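PDB 4RWZ: putative rRNA methyltransferase from Sorangium cellulosum, which methylates 16S rRNA of the 30S ribosomal subunit, probably at N1 of a decoding-site adenine, and thereby confers aminoglycoside resistance. Local coordinates for residues A15-K20 / E92-L97; V27-G32 / R126-P131; W66-K71 / P78-V83; A85-L90 / A119-A124; L101-P106 / S112-P117. All blocks are in the same frame, centred on the assembly; numbering follows the deposited sequence.

Interaction 1: A15-K20 / E92-L97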
# COMPACT_ATOMS: atom_id res chain seq x y z
N ALA A 15 -19.44 -1.81 -6.45
CA ALA A 15 -19.98 -2.83 -7.36
C ALA A 15 -19.17 -2.95 -8.64
O ALA A 15 -18.98 -4.04 -9.15
CB ALA A 15 -21.48 -2.57 -7.67
N ASP A 16 -18.68 -1.81 -9.15
CA ASP A 16 -17.76 -1.78 -10.29
C ASP A 16 -16.50 -2.56 -9.96
O ASP A 16 -16.03 -3.39 -10.74
CB ASP A 16 -17.35 -0.35 -10.60
CG ASP A 16 -18.46 0.48 -11.17
OD1 ASP A 16 -19.42 -0.12 -11.71
OD2 ASP A 16 -18.38 1.73 -11.07
N LEU A 17 -15.95 -2.28 -8.79
CA LEU A 17 -14.72 -2.91 -8.35
C LEU A 17 -14.98 -4.40 -8.16
O LEU A 17 -14.22 -5.24 -8.67
CB LEU A 17 -14.20 -2.28 -7.04
CG LEU A 17 -12.92 -2.90 -6.46
CD1 LEU A 17 -11.78 -2.88 -7.51
CD2 LEU A 17 -12.49 -2.20 -5.17
N GLU A 18 -16.08 -4.74 -7.49
CA GLU A 18 -16.39 -6.15 -7.26
C GLU A 18 -16.57 -6.94 -8.56
O GLU A 18 -16.27 -8.13 -8.63
CB GLU A 18 -17.62 -6.31 -6.36
CG GLU A 18 -17.29 -6.07 -4.90
CD GLU A 18 -18.52 -6.02 -4.01
OE1 GLU A 18 -19.65 -6.11 -4.55
OE2 GLU A 18 -18.35 -5.90 -2.77
N ALA A 19 -17.04 -6.26 -9.59
CA ALA A 19 -17.19 -6.88 -10.90
C ALA A 19 -15.83 -7.28 -11.46
O ALA A 19 -15.70 -8.31 -12.10
CB ALA A 19 -17.90 -5.93 -11.85
N LYS A 20 -14.82 -6.43 -11.22
CA LYS A 20 -13.46 -6.70 -11.69
C LYS A 20 -12.74 -7.74 -10.85
O LYS A 20 -11.97 -8.53 -11.37
CB LYS A 20 -12.63 -5.42 -11.73
CG LYS A 20 -13.15 -4.36 -12.68
CD LYS A 20 -13.07 -4.83 -14.12
CE LYS A 20 -13.59 -3.75 -15.05
NZ LYS A 20 -12.82 -3.71 -16.31
N GLU A 92 -13.23 3.98 0.72
CA GLU A 92 -13.91 2.92 1.47
C GLU A 92 -14.13 1.67 0.63
O GLU A 92 -14.22 0.57 1.18
CB GLU A 92 -15.25 3.44 2.04
CG GLU A 92 -16.19 3.86 0.94
CD GLU A 92 -17.48 4.47 1.45
OE1 GLU A 92 -17.59 4.72 2.68
OE2 GLU A 92 -18.39 4.70 0.61
N GLU A 93 -14.19 1.83 -0.70
CA GLU A 93 -14.36 0.68 -1.59
C GLU A 93 -13.22 -0.35 -1.44
O GLU A 93 -13.38 -1.51 -1.83
CB GLU A 93 -14.39 1.15 -3.05
CG GLU A 93 -15.63 1.98 -3.41
CD GLU A 93 -15.46 3.44 -3.13
OE1 GLU A 93 -14.53 3.83 -2.39
OE2 GLU A 93 -16.26 4.24 -3.65
N LEU A 94 -12.08 0.08 -0.92
CA LEU A 94 -10.94 -0.87 -0.78
C LEU A 94 -10.94 -1.53 0.58
O LEU A 94 -10.13 -2.42 0.85
CB LEU A 94 -9.60 -0.16 -0.99
CG LEU A 94 -9.40 0.50 -2.34
CD1 LEU A 94 -8.03 1.18 -2.33
CD2 LEU A 94 -9.49 -0.56 -3.44
N ALA A 95 -11.86 -1.15 1.45
CA ALA A 95 -11.84 -1.71 2.80
C ALA A 95 -11.91 -3.21 2.87
O ALA A 95 -12.74 -3.81 2.20
CB ALA A 95 -12.98 -1.09 3.67
N GLY A 96 -11.03 -3.81 3.68
CA GLY A 96 -11.05 -5.23 3.93
C GLY A 96 -10.69 -6.10 2.74
O GLY A 96 -10.90 -7.29 2.81
N LEU A 97 -10.12 -5.55 1.67
CA LEU A 97 -9.86 -6.38 0.49
C LEU A 97 -8.50 -7.07 0.41
O LEU A 97 -8.41 -8.14 -0.21
CB LEU A 97 -10.00 -5.56 -0.81
CG LEU A 97 -11.36 -5.03 -1.21
CD1 LEU A 97 -11.17 -4.36 -2.60
CD2 LEU A 97 -12.42 -6.12 -1.25
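Leu17 and Glu93 bring the two backbones closest, their CA atoms 7.7 Å apart, where helix 14-21 faces a short 3-10 turn, residues 92-94, followed by a type II beta turn from Leu94 to Leu97. Leu17 is the one helical residue that bridges the gap, and it does so through a single methyl, CD2. Its CG stands anti to the backbone N (chi1 178°), which projects the branch off the helix toward the turn. There CD2 meets the end of Leu97, tip to tip, at 3.6 Å from CD1. It also rests on Leu94 CD2 at 3.8 Å and on the carbonyl Glu93 O at 3.5 Å, a van der Waals contact only. No hydrogen bond joins the segments. That carbonyl has a polar partner in Arg14 NH1, which also bonds Ala95 O, while the Glu93 carboxylate turns aside to the amino group of Met1. Gly96, with a positive phi of 67°, lets the beta turn close and return Leu97 toward the helix. The leucine cluster is buried: Tyr50 and Ile52 of strand 49-55 lie beside Leu17 and Leu94 respectively, Leu21 adjoins Leu97, and Leu128 touches Leu94.

Interaction 2: V27-G32 / R126-P131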
# COMPACT_ATOMS: atom_id res chain seq x y z
N VAL A 27 -5.82 -10.43 -3.70
CA VAL A 27 -5.74 -9.00 -3.95
C VAL A 27 -4.49 -8.44 -3.31
O VAL A 27 -4.17 -8.74 -2.15
CB VAL A 27 -6.96 -8.26 -3.35
CG1 VAL A 27 -6.84 -6.73 -3.57
CG2 VAL A 27 -8.26 -8.82 -3.93
N LEU A 28 -3.77 -7.63 -4.08
CA LEU A 28 -2.60 -6.92 -3.59
C LEU A 28 -2.91 -5.44 -3.71
O LEU A 28 -3.48 -5.01 -4.71
CB LEU A 28 -1.39 -7.27 -4.48
CG LEU A 28 -0.19 -6.36 -4.49
CD1 LEU A 28 0.57 -6.40 -3.15
CD2 LEU A 28 0.77 -6.79 -5.65
N ILE A 29 -2.61 -4.67 -2.65
CA ILE A 29 -2.73 -3.21 -2.74
C ILE A 29 -1.40 -2.62 -2.41
O ILE A 29 -0.80 -2.93 -1.38
CB ILE A 29 -3.82 -2.67 -1.81
CG1 ILE A 29 -5.17 -3.35 -2.19
CG2 ILE A 29 -3.85 -1.09 -1.88
CD1 ILE A 29 -6.37 -2.90 -1.25
N ASP A 30 -0.91 -1.74 -3.28
CA ASP A 30 0.39 -1.11 -3.08
C ASP A 30 0.15 0.36 -2.79
O ASP A 30 -0.28 1.07 -3.67
CB ASP A 30 1.23 -1.26 -4.37
CG ASP A 30 2.65 -0.66 -4.25
OD1 ASP A 30 3.29 -0.85 -3.17
OD2 ASP A 30 3.20 -0.04 -5.25
N VAL A 31 0.43 0.84 -1.57
CA VAL A 31 0.10 2.23 -1.21
C VAL A 31 1.30 3.10 -1.44
O VAL A 31 2.43 2.73 -1.06
CB VAL A 31 -0.33 2.25 0.29
CG1 VAL A 31 -0.48 3.66 0.80
CG2 VAL A 31 -1.61 1.52 0.39
N GLY A 32 1.09 4.23 -2.14
CA GLY A 32 2.17 5.13 -2.51
C GLY A 32 2.93 4.53 -3.67
O GLY A 32 4.17 4.47 -3.68
N ARG A 126 -4.61 -0.75 8.28
CA ARG A 126 -5.28 -1.97 8.73
C ARG A 126 -6.68 -2.08 8.13
O ARG A 126 -7.18 -3.16 7.84
CB ARG A 126 -5.35 -2.01 10.25
CG ARG A 126 -6.21 -3.17 10.82
CD ARG A 126 -5.58 -4.56 10.47
NE ARG A 126 -6.37 -5.65 11.07
CZ ARG A 126 -7.48 -6.13 10.51
NH1 ARG A 126 -7.93 -5.60 9.37
NH2 ARG A 126 -8.14 -7.13 11.05
N ARG A 127 -7.32 -0.94 7.90
CA ARG A 127 -8.65 -0.96 7.29
C ARG A 127 -8.66 -1.60 5.92
O ARG A 127 -9.69 -2.21 5.51
CB ARG A 127 -9.19 0.49 7.23
CG ARG A 127 -10.53 0.72 6.57
CD ARG A 127 -10.74 2.27 6.69
NE ARG A 127 -11.93 2.84 6.08
CZ ARG A 127 -11.91 3.58 4.98
NH1 ARG A 127 -10.76 3.83 4.36
NH2 ARG A 127 -13.04 4.08 4.50
N LEU A 128 -7.53 -1.55 5.21
CA LEU A 128 -7.49 -2.09 3.85
C LEU A 128 -7.24 -3.59 3.75
O LEU A 128 -7.35 -4.17 2.67
CB LEU A 128 -6.38 -1.43 2.99
CG LEU A 128 -6.56 0.05 2.67
CD1 LEU A 128 -5.54 0.53 1.62
CD2 LEU A 128 -7.94 0.27 2.20
N VAL A 129 -6.83 -4.19 4.86
CA VAL A 129 -6.33 -5.55 4.86
C VAL A 129 -7.38 -6.52 5.37
O VAL A 129 -8.04 -6.26 6.35
CB VAL A 129 -5.09 -5.65 5.74
CG1 VAL A 129 -4.45 -7.06 5.62
CG2 VAL A 129 -4.07 -4.60 5.27
N ARG A 130 -7.51 -7.67 4.71
CA ARG A 130 -8.48 -8.66 5.20
C ARG A 130 -7.85 -9.39 6.37
O ARG A 130 -6.61 -9.45 6.48
CB ARG A 130 -8.92 -9.61 4.06
CG ARG A 130 -7.95 -10.65 3.66
CD ARG A 130 -8.56 -11.52 2.55
NE ARG A 130 -8.88 -10.71 1.39
CZ ARG A 130 -9.90 -10.96 0.57
NH1 ARG A 130 -10.71 -11.99 0.83
NH2 ARG A 130 -10.12 -10.16 -0.50
N PRO A 131 -8.68 -9.91 7.30
CA PRO A 131 -8.16 -10.71 8.43
C PRO A 131 -7.23 -11.79 7.92
O PRO A 131 -7.50 -12.42 6.89
CB PRO A 131 -9.42 -11.36 9.03
CG PRO A 131 -10.53 -10.42 8.68
CD PRO A 131 -10.16 -9.82 7.32
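Ile29 and Val31 of strand 26-31 both set a CG2 methyl beside the same methyl of Leu128, in the core of a Rossmann-like class I methyltransferase fold. Leu128 CD1 lies 4.2 Å from Ile29 CG2 and, likewise, 4.2 Å from Val31 CG2, so one leucine branch serves two successive inward-facing residues of the strand. Its CG sits beside the backbone N (chi1 -66°) and the extended second torsion carries CD1 forward to the strand. The contact is wholly apolar here, with ordinary van der Waals spacing. Strand 26-31 is central in the sheet, between strands 49-55 and 98-104. Val27, Ile29 and Val31 turn one face to Leu128 and Arg130, while Leu28 and Asp30 point to the other side, where helix 37-45 packs.

Further out, the backbone positions Leu128: Val129 N bonds Arg126 O at 3.2 Å in the turn that carries it. Leu90 touches the Leu128 side chain, and Val54 packs against Ile29, extending the apolar cluster. Arg130 marks the edge of the contact. Its chain bends at chi3 (60°) and its guanidinium is tied by NH2 to the carbonyl O of Leu97, which holds the group near Leu97. The Val27 and Arg130 side chains cross at about a right angle, and Val27 CG2 comes to the guanidinium neither over a face nor at an edge, 4.1 Å from Arg130 NH2.

Interaction 3: W66-K71 / P78-V83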
# COMPACT_ATOMS: atom_id res chain seq x y z
N TRP A 66 -2.51 3.87 -18.46
CA TRP A 66 -2.83 3.80 -19.88
C TRP A 66 -2.37 2.47 -20.45
O TRP A 66 -3.13 1.75 -21.10
CB TRP A 66 -2.14 4.93 -20.66
CG TRP A 66 -2.46 4.86 -22.13
CD1 TRP A 66 -1.64 4.45 -23.17
CD2 TRP A 66 -3.73 5.16 -22.70
NE1 TRP A 66 -2.34 4.54 -24.36
CE2 TRP A 66 -3.63 4.96 -24.09
CE3 TRP A 66 -4.94 5.62 -22.17
CZ2 TRP A 66 -4.71 5.21 -24.98
CZ3 TRP A 66 -6.02 5.85 -23.03
CH2 TRP A 66 -5.89 5.67 -24.42
N ARG A 67 -1.12 2.13 -20.15
CA ARG A 67 -0.54 0.92 -20.69
C ARG A 67 -1.35 -0.30 -20.25
O ARG A 67 -1.71 -1.19 -21.04
CB ARG A 67 0.92 0.83 -20.24
CG ARG A 67 1.54 -0.54 -20.52
CD ARG A 67 2.98 -0.56 -19.96
NE ARG A 67 3.70 0.50 -20.64
CZ ARG A 67 4.36 1.49 -20.02
NH1 ARG A 67 4.48 1.51 -18.70
NH2 ARG A 67 4.94 2.41 -20.75
N ALA A 68 -1.67 -0.33 -18.97
CA ALA A 68 -2.33 -1.48 -18.39
C ALA A 68 -3.77 -1.64 -18.86
O ALA A 68 -4.32 -2.74 -18.75
CB ALA A 68 -2.28 -1.42 -16.85
N SER A 69 -4.37 -0.58 -19.39
CA SER A 69 -5.78 -0.65 -19.87
C SER A 69 -5.87 -1.02 -21.34
O SER A 69 -6.97 -1.13 -21.87
CB SER A 69 -6.54 0.66 -19.62
OG SER A 69 -5.88 1.73 -20.25
N ARG A 70 -4.74 -1.21 -22.02
CA ARG A 70 -4.75 -1.63 -23.41
C ARG A 70 -5.18 -3.10 -23.52
O ARG A 70 -5.33 -3.79 -22.51
CB ARG A 70 -3.34 -1.45 -24.08
CG ARG A 70 -2.77 0.02 -24.10
CD ARG A 70 -3.80 0.93 -24.60
NE ARG A 70 -4.72 1.46 -23.59
CZ ARG A 70 -5.93 1.95 -23.87
NH1 ARG A 70 -6.36 1.93 -25.14
NH2 ARG A 70 -6.71 2.42 -22.90
N LYS A 71 -5.34 -3.59 -24.74
CA LYS A 71 -5.54 -5.03 -25.00
C LYS A 71 -4.29 -5.77 -24.54
O LYS A 71 -3.21 -5.20 -24.55
CB LYS A 71 -5.79 -5.24 -26.51
CG LYS A 71 -6.48 -4.02 -27.12
CD LYS A 71 -5.40 -3.07 -27.79
CE LYS A 71 -5.34 -1.62 -27.17
NZ LYS A 71 -4.36 -0.65 -27.83
N PRO A 78 -5.36 -6.83 -17.29
CA PRO A 78 -6.70 -6.53 -16.78
C PRO A 78 -6.76 -6.77 -15.28
O PRO A 78 -7.75 -6.40 -14.69
CB PRO A 78 -7.62 -7.52 -17.52
CG PRO A 78 -6.68 -8.66 -17.94
CD PRO A 78 -5.32 -8.02 -18.16
N ASN A 79 -5.72 -7.35 -14.69
CA ASN A 79 -5.73 -7.49 -13.24
C ASN A 79 -4.93 -6.39 -12.54
O ASN A 79 -4.52 -6.57 -11.40
CB ASN A 79 -5.20 -8.84 -12.81
CG ASN A 79 -3.79 -9.12 -13.34
OD1 ASN A 79 -3.42 -8.65 -14.44
ND2 ASN A 79 -3.02 -9.93 -12.58
N ALA A 80 -4.69 -5.29 -13.24
CA ALA A 80 -4.07 -4.14 -12.59
C ALA A 80 -5.05 -2.98 -12.57
O ALA A 80 -5.80 -2.76 -13.53
CB ALA A 80 -2.79 -3.71 -13.31
N LEU A 81 -5.00 -2.22 -11.49
CA LEU A 81 -5.85 -1.04 -11.35
C LEU A 81 -5.05 0.05 -10.63
O LEU A 81 -4.29 -0.25 -9.70
CB LEU A 81 -7.08 -1.36 -10.48
CG LEU A 81 -8.15 -0.24 -10.40
CD1 LEU A 81 -8.78 -0.07 -11.79
CD2 LEU A 81 -9.17 -0.67 -9.33
N PHE A 82 -5.27 1.31 -11.04
CA PHE A 82 -4.58 2.47 -10.40
C PHE A 82 -5.58 3.47 -9.85
O PHE A 82 -6.46 3.90 -10.57
CB PHE A 82 -3.63 3.11 -11.43
CG PHE A 82 -2.57 2.11 -11.80
CD1 PHE A 82 -1.46 1.93 -10.98
CD2 PHE A 82 -2.76 1.29 -12.89
CE1 PHE A 82 -0.53 0.93 -11.27
CE2 PHE A 82 -1.84 0.27 -13.19
CZ PHE A 82 -0.70 0.14 -12.38
N VAL A 83 -5.43 3.80 -8.57
CA VAL A 83 -6.42 4.53 -7.78
C VAL A 83 -5.79 5.79 -7.19
O VAL A 83 -4.67 5.75 -6.69
CB VAL A 83 -6.94 3.62 -6.64
CG1 VAL A 83 -7.79 4.40 -5.60
CG2 VAL A 83 -7.74 2.46 -7.29
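The CB of Ala68 makes the apolar contact with strand 80-84 almost alone. It lies 4.2 Å from Ala80 CB and 4.1 Å from Phe82 CE2. The methyl comes to the edge of the phenylalanine ring, near its plane; CG of Phe82 lies beside the backbone N (chi1 -63°), which directs the ring at the helix. Val64 and Ser65 of helix 62-68 and Val39 of helix 37-45 also touch that ring.

The polar interactions fall within residues 66-71. The carbonyl Trp66 O takes Ser69 N at 3.1 Å and Arg70 NE at 3.0 Å, the two donors arriving from opposite faces of its plane. Arg70 NH2 gives a second bond, 2.9 Å to Ser69 OG, and both acceptors lie near the guanidinium plane. The group is thereby held flat over the Trp66 indole, with NE 3.7 Å above the ring plane and over its centre.

This contact joins the helix and closing strand of the beta-alpha-beta unit formed by 49-55, 62-68 and 80-84. Across it, small methyls and a ring edge allow the close approach without any directional bond, whereas the hydrogen bonds serve to shape the chain as it leaves the helix.

Interaction 4: A85-L90 / A119-A124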
# COMPACT_ATOMS: atom_id res chain seq x y z
N ALA A 85 -5.57 8.33 -4.34
CA ALA A 85 -5.97 8.56 -2.93
C ALA A 85 -4.72 8.79 -2.08
O ALA A 85 -3.63 8.33 -2.39
CB ALA A 85 -6.77 7.39 -2.38
N SER A 86 -4.95 9.55 -1.01
CA SER A 86 -3.99 9.83 0.02
C SER A 86 -4.20 8.81 1.16
O SER A 86 -5.32 8.38 1.40
CB SER A 86 -4.29 11.24 0.56
OG SER A 86 -4.26 12.18 -0.55
N VAL A 87 -3.15 8.51 1.89
CA VAL A 87 -3.25 7.60 3.02
C VAL A 87 -4.20 8.11 4.08
O VAL A 87 -4.85 7.32 4.75
CB VAL A 87 -1.86 7.37 3.66
CG1 VAL A 87 -1.92 6.26 4.70
CG2 VAL A 87 -0.86 7.01 2.59
N GLN A 88 -4.37 9.43 4.20
CA GLN A 88 -5.31 9.90 5.22
C GLN A 88 -6.77 9.78 4.79
O GLN A 88 -7.67 9.96 5.59
CB GLN A 88 -5.02 11.32 5.66
CG GLN A 88 -5.85 12.36 4.93
CD GLN A 88 -5.73 13.73 5.55
OE1 GLN A 88 -4.64 14.20 5.89
NE2 GLN A 88 -6.88 14.37 5.75
N ALA A 89 -7.02 9.46 3.52
CA ALA A 89 -8.40 9.28 3.08
C ALA A 89 -8.50 8.22 2.00
O ALA A 89 -8.75 8.51 0.82
CB ALA A 89 -9.00 10.62 2.57
N LEU A 90 -8.24 6.98 2.37
CA LEU A 90 -8.22 5.92 1.35
C LEU A 90 -9.67 5.56 1.03
O LEU A 90 -10.53 5.67 1.93
CB LEU A 90 -7.43 4.73 1.89
CG LEU A 90 -5.91 4.99 2.02
CD1 LEU A 90 -5.27 3.98 3.02
CD2 LEU A 90 -5.17 4.92 0.67
N ALA A 119 -0.71 6.03 15.36
CA ALA A 119 -1.95 5.20 15.35
C ALA A 119 -2.93 5.48 14.20
O ALA A 119 -3.46 4.56 13.62
CB ALA A 119 -2.72 5.23 16.78
N PRO A 120 -3.24 6.76 13.91
CA PRO A 120 -4.20 6.97 12.83
C PRO A 120 -3.70 6.41 11.51
O PRO A 120 -4.56 5.99 10.76
CB PRO A 120 -4.27 8.52 12.71
CG PRO A 120 -3.93 9.00 14.03
CD PRO A 120 -2.91 8.02 14.61
N VAL A 121 -2.39 6.38 11.24
CA VAL A 121 -1.91 5.84 9.97
C VAL A 121 -1.99 4.32 10.01
O VAL A 121 -2.40 3.67 9.05
CB VAL A 121 -0.49 6.29 9.69
CG1 VAL A 121 0.03 5.73 8.34
CG2 VAL A 121 -0.45 7.84 9.56
N LEU A 122 -1.60 3.73 11.15
CA LEU A 122 -1.68 2.25 11.21
C LEU A 122 -3.10 1.78 11.08
O LEU A 122 -3.39 0.79 10.44
CB LEU A 122 -1.12 1.73 12.53
CG LEU A 122 0.34 2.06 12.77
CD1 LEU A 122 0.80 1.35 14.09
CD2 LEU A 122 1.24 1.57 11.61
N GLU A 123 -4.03 2.49 11.71
CA GLU A 123 -5.44 2.15 11.59
C GLU A 123 -5.94 2.31 10.14
O GLU A 123 -6.76 1.51 9.67
CB GLU A 123 -6.29 3.00 12.56
CG GLU A 123 -5.98 2.66 14.04
CD GLU A 123 -6.66 3.56 15.01
OE1 GLU A 123 -7.74 4.09 14.63
OE2 GLU A 123 -6.16 3.67 16.17
N ALA A 124 -5.48 3.36 9.46
CA ALA A 124 -5.95 3.55 8.09
C ALA A 124 -5.48 2.37 7.20
O ALA A 124 -6.23 1.91 6.31
CB ALA A 124 -5.44 4.89 7.51
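The backbone bond from Ala89 N to Ser86 O, 2.9 Å long, closes the turn that bears Val87, whose side chain and carbonyl meet Val121 and Ala124 of helix 119-127. Gln88 shares this turn, and Val87 points to the helix from it. No hydrogen bond spans the two segments themselves.

Val87 uses both its side chain and its backbone. CG1 stands opposite the backbone N across the first torsion (chi1 -171°) and reaches Val121 CG1 at 4.2 Å, the two branched side chains crossing at about a right angle. The carbonyl Val87 O meets the methyl Ala124 CB at 3.7 Å, a van der Waals contact. About one helical turn separates Val121 from Ala124, so the pair presents one side of the helix to the loop. Leu90, three residues on from Val87, adds a further contact: its CD1 approaches the carbonyl Ala124 O at 4.0 Å, and the buried side chain also packs on Val54 of strand 49-55. The carbonyl of Leu90 accepts a bond from Arg127 NH1, three residues beyond Ala124.

Val121 also abuts Leu110 and Ala113 of helix 108-115, so the valine stands where the loop and two helices come together. A loop leaving the edge strand 80-84 and closing on a helix beside the sheet belongs to the Rossmann-like class I methyltransferase fold, in whose relatives this loop commonly borders the cofactor pocket.

Interaction 5: L101-P106 / S112-P117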
# COMPACT_ATOMS: atom_id res chain seq x y z
N LEU A 101 -0.70 -6.00 1.52
CA LEU A 101 -0.63 -4.54 1.36
C LEU A 101 0.84 -4.18 1.41
O LEU A 101 1.49 -4.45 2.41
CB LEU A 101 -1.33 -3.87 2.53
CG LEU A 101 -1.24 -2.34 2.64
CD1 LEU A 101 -1.95 -1.78 1.52
CD2 LEU A 101 -1.93 -1.98 4.01
N THR A 102 1.36 -3.58 0.35
CA THR A 102 2.78 -3.26 0.29
C THR A 102 3.05 -1.75 0.42
O THR A 102 2.26 -0.90 -0.07
CB THR A 102 3.45 -3.79 -1.00
OG1 THR A 102 2.74 -3.26 -2.15
CG2 THR A 102 3.42 -5.35 -1.02
N LEU A 103 4.12 -1.40 1.15
CA LEU A 103 4.61 0.01 1.19
C LEU A 103 6.08 -0.09 0.84
O LEU A 103 6.89 -0.51 1.67
CB LEU A 103 4.47 0.62 2.57
CG LEU A 103 2.99 0.89 2.88
CD1 LEU A 103 2.55 -0.22 3.68
CD2 LEU A 103 2.67 2.19 3.57
N ASN A 104 6.41 0.27 -0.39
CA ASN A 104 7.78 0.14 -0.91
C ASN A 104 8.46 1.49 -0.88
O ASN A 104 8.10 2.36 -1.66
CB ASN A 104 7.75 -0.32 -2.36
CG ASN A 104 7.29 -1.74 -2.49
OD1 ASN A 104 7.77 -2.59 -1.76
ND2 ASN A 104 6.34 -2.01 -3.38
N PHE A 105 9.42 1.66 0.02
CA PHE A 105 10.15 2.93 0.14
C PHE A 105 9.26 4.15 0.34
O PHE A 105 9.33 5.12 -0.42
CB PHE A 105 11.06 3.14 -1.08
CG PHE A 105 12.04 2.00 -1.25
CD1 PHE A 105 13.05 1.82 -0.33
CD2 PHE A 105 11.93 1.12 -2.31
CE1 PHE A 105 13.96 0.75 -0.46
CE2 PHE A 105 12.85 0.06 -2.43
CZ PHE A 105 13.85 -0.10 -1.49
N PRO A 106 8.42 4.11 1.38
CA PRO A 106 7.55 5.27 1.66
C PRO A 106 8.40 6.53 1.95
O PRO A 106 9.48 6.41 2.52
CB PRO A 106 6.82 4.86 2.97
CG PRO A 106 7.74 3.84 3.62
CD PRO A 106 8.27 3.05 2.38
N SER A 112 7.94 7.59 8.96
CA SER A 112 7.83 7.89 10.40
C SER A 112 6.59 7.29 11.04
O SER A 112 6.63 6.80 12.17
CB SER A 112 7.78 9.40 10.64
OG SER A 112 8.95 9.96 10.10
N ALA A 113 5.48 7.36 10.33
CA ALA A 113 4.23 6.83 10.85
C ALA A 113 4.39 5.32 11.11
O ALA A 113 3.72 4.78 11.99
CB ALA A 113 3.05 7.13 9.86
N LEU A 114 5.23 4.61 10.32
CA LEU A 114 5.35 3.15 10.53
C LEU A 114 6.35 2.78 11.62
O LEU A 114 6.28 1.67 12.24
CB LEU A 114 5.79 2.43 9.20
CG LEU A 114 4.77 2.58 8.06
CD1 LEU A 114 5.48 2.16 6.71
CD2 LEU A 114 3.58 1.68 8.28
N VAL A 115 7.29 3.69 11.88
CA VAL A 115 8.33 3.35 12.89
C VAL A 115 8.18 4.06 14.22
O VAL A 115 8.82 3.64 15.20
CB VAL A 115 9.77 3.53 12.36
CG1 VAL A 115 9.97 2.67 11.08
CG2 VAL A 115 10.10 4.98 12.08
N LEU A 116 7.40 5.16 14.29
CA LEU A 116 7.22 5.82 15.59
C LEU A 116 6.41 4.96 16.57
O LEU A 116 6.85 4.75 17.73
CB LEU A 116 6.67 7.26 15.44
CG LEU A 116 7.71 8.17 14.74
CD1 LEU A 116 7.18 9.59 14.48
CD2 LEU A 116 9.03 8.18 15.51
N PRO A 117 5.23 4.46 16.18
CA PRO A 117 4.43 4.70 14.98
C PRO A 117 3.33 5.68 15.30
O PRO A 117 3.21 6.17 16.43
CB PRO A 117 3.83 3.32 14.69
CG PRO A 117 3.51 2.82 16.10
CD PRO A 117 4.66 3.36 16.99
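Leu114 and Pro106 meet at about a right angle, the leucine coming off helix 108-115 and the proline ring lying across its path. The touching atoms are Leu114 CD1 and Pro106 CG, 4.2 Å apart. The same methyl is met by Leu103 CD2, again at 4.2 Å, so CD1 of one helical leucine seats against a strand residue and a loop residue at once. Leu114 places its CG beside the backbone N (chi1 -63°) and extends its second torsion, which sends the branch toward the sheet. Leu103 has a less usual second torsion, 98°, away from a staggered value, and may be somewhat strained in presenting CD2 to the helix.

All three residues are buried, and the contact is purely apolar. Around it, Leu135 packs on Leu103, Leu139 on Pro106, and Leu125 of helix 119-127 on Leu114. Leu116 N bonds Ser112 O at 2.8 Å, and the chain then passes through a cis peptide bond before Pro117.

Strand 98-104 and the neighbouring parallel strand 133-139 are linked through helices 108-115 and 119-127, a beta-alpha-beta crossover of the Rossmann-like fold. In class I methyltransferases the loop that follows the fourth strand, here beginning at Phe105, commonly borders the active site.

How the interactions relate
Interactions 1, 2 and 5 are buried, whereas 3 and 4 are only partly so. None of the five is closed by a hydrogen bond between its own segments; polar bonds link interaction 2 to 1, 4 and 5, whereas 4 with 5 and 1 with 3 meet by packing alone. Interactions 1 and 2 share a leucine cluster and are joined by Gly96 N to Arg127 O (2.8 Å), and 2 and 4 both use helix 119-127. Interactions 2 and 5 draw on neighbouring strands, bonded through Asp30 OD1 and Thr102 OG1. Interaction 3 lies at the sheet's outer strand, far from 5, and combines small methyls with a local polar network near the surface.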